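Local coordinates for protein tapirin (Caldicellulosiruptor kristjanssonii, PDB 6N2B) that probably binds cellulose through its beta-helical C-terminal domain, which also carries a calcium ion, and so helps the cell adhere to cellulose, at residues I266-Y271 and A291-T296. Sequence-based numbering, arbitrary orientation.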
loop_
_atom_site.group_PDB
_atom_site.type_symbol
_atom_site.label_atom_id
_atom_site.label_comp_id
_atom_site.label_asym_id
_atom_site.label_seq_id
_atom_site.Cartn_x
_atom_site.Cartn_y
_atom_site.Cartn_z
ATOM N N ILE A 266 6.904 -3.245 -3.518
ATOM C CA ILE A 266 7.210 -1.856 -3.235
ATOM C C ILE A 266 8.597 -1.546 -3.772
ATOM O O ILE A 266 9.588 -2.126 -3.315
ATOM C CB ILE A 266 7.126 -1.553 -1.737
ATOM C CG1 ILE A 266 5.752 -1.964 -1.196
ATOM C CG2 ILE A 266 7.360 -0.062 -1.530
ATOM C CD1 ILE A 266 4.623 -1.011 -1.614
ATOM N N LYS A 267 8.670 -0.626 -4.735
ATOM C CA LYS A 267 9.938 -0.352 -5.400
ATOM C C LYS A 267 10.814 0.589 -4.606
ATOM O O LYS A 267 12.040 0.497 -4.687
ATOM C CB LYS A 267 9.690 0.228 -6.780
ATOM C CG LYS A 267 9.180 -0.814 -7.732
ATOM C CD LYS A 267 8.528 -0.175 -8.917
ATOM C CE LYS A 267 9.547 0.472 -9.830
ATOM N NZ LYS A 267 8.881 1.542 -10.638
ATOM N N GLU A 268 10.221 1.499 -3.838
ATOM C CA GLU A 268 10.997 2.454 -3.069
ATOM C C GLU A 268 10.609 2.301 -1.616
ATOM O O GLU A 268 11.043 1.345 -0.955
ATOM C CB GLU A 268 10.827 3.868 -3.643
ATOM C CG GLU A 268 11.473 4.065 -5.040
ATOM C CD GLU A 268 12.946 3.599 -5.118
ATOM O OE1 GLU A 268 13.653 3.630 -4.074
ATOM O OE2 GLU A 268 13.403 3.210 -6.230
ATOM N N ILE A 269 9.780 3.188 -1.059
ATOM C CA ILE A 269 9.565 3.259 0.384
ATOM C C ILE A 269 8.178 2.744 0.746
ATOM O O ILE A 269 7.169 3.184 0.180
ATOM C CB ILE A 269 9.761 4.690 0.911
ATOM C CG1 ILE A 269 11.246 5.069 0.859
ATOM C CG2 ILE A 269 9.195 4.817 2.325
ATOM C CD1 ILE A 269 11.525 6.481 0.375
ATOM N N MET A 270 8.133 1.825 1.707
ATOM C CA MET A 270 6.917 1.487 2.436
ATOM C C MET A 270 7.050 2.066 3.839
ATOM O O MET A 270 7.813 1.549 4.661
ATOM C CB MET A 270 6.693 -0.021 2.476
ATOM C CG MET A 270 5.388 -0.447 3.112
ATOM S SD MET A 270 5.247 -2.244 3.014
ATOM C CE MET A 270 3.485 -2.428 3.224
ATOM N N TYR A 271 6.332 3.150 4.099
ATOM C CA TYR A 271 6.351 3.816 5.393
ATOM C C TYR A 271 5.121 3.382 6.182
ATOM O O TYR A 271 3.986 3.594 5.742
ATOM C CB TYR A 271 6.394 5.342 5.226
ATOM C CG TYR A 271 6.406 6.130 6.529
ATOM C CD1 TYR A 271 5.244 6.280 7.285
ATOM C CD2 TYR A 271 7.577 6.722 7.004
ATOM C CE1 TYR A 271 5.237 6.996 8.477
ATOM C CE2 TYR A 271 7.583 7.450 8.196
ATOM C CZ TYR A 271 6.403 7.580 8.927
ATOM O OH TYR A 271 6.370 8.285 10.104
ATOM N N ALA A 291 9.794 -5.831 -1.064
ATOM C CA ALA A 291 9.859 -4.407 -0.810
ATOM C C ALA A 291 11.308 -3.979 -0.744
ATOM O O ALA A 291 12.178 -4.726 -0.291
ATOM C CB ALA A 291 9.132 -4.020 0.479
ATOM N N ASN A 292 11.557 -2.773 -1.234
ATOM C CA ASN A 292 12.902 -2.221 -1.195
ATOM C C ASN A 292 13.245 -1.779 0.224
ATOM O O ASN A 292 14.075 -2.397 0.895
ATOM C CB ASN A 292 13.003 -1.071 -2.196
ATOM C CG ASN A 292 14.396 -0.516 -2.298
ATOM O OD1 ASN A 292 15.358 -1.158 -1.877
ATOM N ND2 ASN A 292 14.519 0.687 -2.844
ATOM N N LYS A 293 12.596 -0.725 0.710
ATOM C CA LYS A 293 12.797 -0.230 2.066
ATOM C C LYS A 293 11.468 -0.255 2.813
ATOM O O LYS A 293 10.438 0.159 2.274
ATOM C CB LYS A 293 13.393 1.181 2.048
ATOM C CG LYS A 293 14.403 1.407 0.934
ATOM C CD LYS A 293 15.014 2.797 0.984
ATOM C CE LYS A 293 15.848 3.085 -0.264
ATOM N NZ LYS A 293 16.807 4.212 -0.055
ATOM N N ILE A 294 11.492 -0.775 4.034
ATOM C CA ILE A 294 10.332 -0.816 4.910
ATOM C C ILE A 294 10.678 -0.083 6.194
ATOM O O ILE A 294 11.768 -0.278 6.750
ATOM C CB ILE A 294 9.913 -2.261 5.243
ATOM C CG1 ILE A 294 9.570 -3.040 3.975
ATOM C CG2 ILE A 294 8.763 -2.264 6.259
ATOM C CD1 ILE A 294 9.113 -4.460 4.256
ATOM N N TYR A 295 9.756 0.747 6.674
ATOM C CA TYR A 295 9.859 1.306 8.015
ATOM C C TYR A 295 8.548 1.073 8.746
ATOM O O TYR A 295 7.471 1.274 8.177
ATOM C CB TYR A 295 10.193 2.817 8.002
ATOM C CG TYR A 295 9.946 3.508 9.340
ATOM C CD1 TYR A 295 10.919 3.508 10.342
ATOM C CD2 TYR A 295 8.735 4.148 9.610
ATOM C CE1 TYR A 295 10.696 4.124 11.578
ATOM C CE2 TYR A 295 8.508 4.760 10.837
ATOM C CZ TYR A 295 9.494 4.745 11.814
ATOM O OH TYR A 295 9.268 5.349 13.031
ATOM N N THR A 296 8.634 0.638 9.999
ATOM C CA THR A 296 7.490 0.672 10.905
ATOM C C THR A 296 7.850 1.424 12.180
ATOM O O THR A 296 9.016 1.488 12.586
ATOM C CB THR A 296 6.982 -0.720 11.298
ATOM O OG1 THR A 296 7.699 -1.177 12.452
ATOM C CG2 THR A 296 7.155 -1.707 10.174
#
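Tyr271 and Tyr295 sit in register on neighbouring parallel strands, and their side chains run side by side in the same direction. In both, CG is anti to the backbone N; this shared setting sends the two CG atoms the same way from the paired strands and lets the rings lie alongside each other. CD2 of Tyr295 lies over one face of the Tyr271 ring, offset toward the rim and 3.8 Å from CE2 of Tyr271. The planes are inclined by 35°, an oblique pairing with ring centroids 5.2 Å apart. Helix 408-413 packs against both rings, and the hydroxyls bond elsewhere, Tyr271 to Gln273 and Tyr295 to Asp317 and Lys413. An alanine in place of Tyr271 would probably open a gap beside the Tyr295 ring and leave Gln273 without its hydroxyl partner. Backbone bonds tie the strands together: Met270 N to Lys293 O and Tyr295 N to Met270 O, both 2.9 Å. On the face opposite the tyrosines, Met270 CB approaches Ile294 CG1. Before the corner, Ile266 CB meets Ala291 CB at 3.9 Å. At the corner, Asn292 ND2 makes two weak bonds, to Lys267 O at 3.1 Å and to Glu268 OE1 at 3.3 Å. The Glu268 chain is bent at chi2 (-51°), and its carboxylate plane stands 80° from the Asn292 amide. Asn292 also gives its backbone N to Ile266 O, while Lys293 N bonds to Glu268 O. The register slips by one residue here, a beta bulge where both chains turn from one face to the next. Such in-register pairing of parallel strands on successive coils, with a corner between them, is characteristic of a parallel beta-helix, the fold of this tapirin domain.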